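Local coordinates for protein-disulfide isomerase (Novosphingobium aromaticivorans, PDB 3GMF), which probably acts as a thioredoxin-fold protein-disulfide isomerase, rearranging disulfide bonds in other proteins, at residues A[100-103]-A[104-108]. Numbering follows the deposited sequence.
Sequences STEA and QRQRW
Gln104 reaches back to Thr101, the N-cap of the short helix 102-106, and forms one half of a capping box. Its OE1 accepts the Thr101 backbone N at 3.0 Å, in the amide carbonyl plane and on a lone pair, the N-H pointing almost straight at it (163°). With CG beside its own backbone N (chi1 -67°) and the chain extended beyond, the amide folds back over the helix start; Thr101 OG1 adds a weak bond to the same oxygen. Arg105 N closes the first helical turn on Thr101 O at 3.0 Å. The Arg105 side chain runs back past that carbonyl to the preceding one: NH2 donates to Ser100 O at 2.9 Å from above the carbonyl plane, weakly helped by NE, and also bonds Leu97 O, so it bridges the end of helix 95-99 and the new helix. Gln106 N meets Glu102 O at 3.0 Å, the next backbone bond of the helix. Arg107 bends back so that NH2 donates to Gln104 O, and salt-bridges Asp123 on helix 113-123. Trp108 NE1 also bonds Asp123; at the ring edge, CZ2 lies 3.4 Å from Ser100 OG, itself hydrogen-bonded to Pro96 O.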
loop_
_atom_site.group_PDB
_atom_site.type_symbol
_atom_site.label_atom_id
_atom_site.label_comp_id
_atom_site.label_asym_id
_atom_site.label_seq_id
_atom_site.Cartn_x
_atom_site.Cartn_y
_atom_site.Cartn_z
ATOM N N SER A 100 -0.863 12.105 -18.478
ATOM C CA SER A 100 0.364 11.957 -19.251
ATOM C C SER A 100 0.077 11.548 -20.699
ATOM O O SER A 100 -0.987 11.024 -21.003
ATOM C CB SER A 100 1.333 10.962 -18.610
ATOM O OG SER A 100 1.754 11.443 -17.346
ATOM N N THR A 101 1.018 11.833 -21.598
ATOM C CA THR A 101 0.870 11.452 -23.005
ATOM C C THR A 101 1.526 10.100 -23.285
ATOM O O THR A 101 2.263 9.587 -22.440
ATOM C CB THR A 101 1.604 12.458 -23.902
ATOM O OG1 THR A 101 2.991 12.516 -23.490
ATOM C CG2 THR A 101 0.922 13.827 -23.762
ATOM N N GLU A 102 1.283 9.561 -24.479
ATOM C CA GLU A 102 1.908 8.316 -24.929
ATOM C C GLU A 102 3.433 8.288 -24.689
ATOM O O GLU A 102 3.941 7.347 -24.083
ATOM C CB GLU A 102 1.613 8.053 -26.417
ATOM C CG GLU A 102 2.208 6.730 -26.853
ATOM C CD GLU A 102 1.992 6.362 -28.302
ATOM O OE1 GLU A 102 1.390 7.144 -29.070
ATOM O OE2 GLU A 102 2.424 5.245 -28.650
ATOM N N ALA A 103 4.147 9.336 -25.116
ATOM C CA ALA A 103 5.610 9.331 -25.016
ATOM C C ALA A 103 6.079 9.303 -23.556
ATOM O O ALA A 103 7.113 8.696 -23.224
ATOM C CB ALA A 103 6.201 10.532 -25.744
ATOM N N GLN A 104 5.297 9.917 -22.673
ATOM C CA GLN A 104 5.635 9.857 -21.256
ATOM C C GLN A 104 5.407 8.453 -20.729
ATOM O O GLN A 104 6.269 7.900 -20.027
ATOM C CB GLN A 104 4.858 10.876 -20.449
ATOM C CG GLN A 104 5.247 12.306 -20.796
ATOM C CD GLN A 104 4.425 13.315 -20.065
ATOM O OE1 GLN A 104 3.191 13.374 -20.214
ATOM N NE2 GLN A 104 5.094 14.145 -19.260
ATOM N N ARG A 105 4.274 7.866 -21.111
ATOM C CA ARG A 105 3.882 6.527 -20.621
ATOM C C ARG A 105 4.865 5.454 -21.038
ATOM O O ARG A 105 5.112 4.507 -20.291
ATOM C CB ARG A 105 2.514 6.156 -21.145
ATOM C CG ARG A 105 1.418 6.975 -20.567
ATOM C CD ARG A 105 0.101 6.714 -21.307
ATOM N NE ARG A 105 -0.841 7.759 -20.926
ATOM C CZ ARG A 105 -1.483 7.824 -19.765
ATOM N NH1 ARG A 105 -1.309 6.886 -18.832
ATOM N NH2 ARG A 105 -2.262 8.869 -19.527
ATOM N N GLN A 106 5.450 5.621 -22.222
ATOM C CA GLN A 106 6.429 4.672 -22.767
ATOM C C GLN A 106 7.583 4.423 -21.794
ATOM O O GLN A 106 8.099 3.297 -21.661
ATOM C CB GLN A 106 6.984 5.185 -24.107
ATOM C CG GLN A 106 5.990 5.156 -25.281
ATOM C CD GLN A 106 5.595 3.744 -25.751
ATOM O OE1 GLN A 106 6.237 2.738 -25.405
ATOM N NE2 GLN A 106 4.535 3.673 -26.559
ATOM N N ARG A 107 7.992 5.482 -21.118
ATOM C CA ARG A 107 9.116 5.401 -20.180
ATOM C C ARG A 107 8.788 4.639 -18.889
ATOM O O ARG A 107 9.699 4.194 -18.193
ATOM C CB ARG A 107 9.604 6.807 -19.845
ATOM C CG ARG A 107 10.188 7.568 -21.038
ATOM C CD ARG A 107 9.827 9.058 -21.026
ATOM N NE ARG A 107 10.238 9.798 -19.830
ATOM C CZ ARG A 107 9.422 10.148 -18.833
ATOM N NH1 ARG A 107 9.907 10.834 -17.794
ATOM N NH2 ARG A 107 8.129 9.793 -18.854
ATOM N N TRP A 108 7.501 4.480 -18.560
ATOM C CA TRP A 108 7.154 3.757 -17.338
ATOM C C TRP A 108 7.260 2.251 -17.513
ATOM O O TRP A 108 7.297 1.514 -16.527
ATOM C CB TRP A 108 5.732 4.089 -16.859
ATOM C CG TRP A 108 5.394 5.572 -16.778
ATOM C CD1 TRP A 108 6.255 6.631 -16.662
ATOM C CD2 TRP A 108 4.076 6.113 -16.749
ATOM N NE1 TRP A 108 5.550 7.815 -16.589
ATOM C CE2 TRP A 108 4.204 7.530 -16.642
ATOM C CE3 TRP A 108 2.795 5.543 -16.822
ATOM C CZ2 TRP A 108 3.099 8.375 -16.591
ATOM C CZ3 TRP A 108 1.688 6.382 -16.775
ATOM C CH2 TRP A 108 1.852 7.797 -16.675
#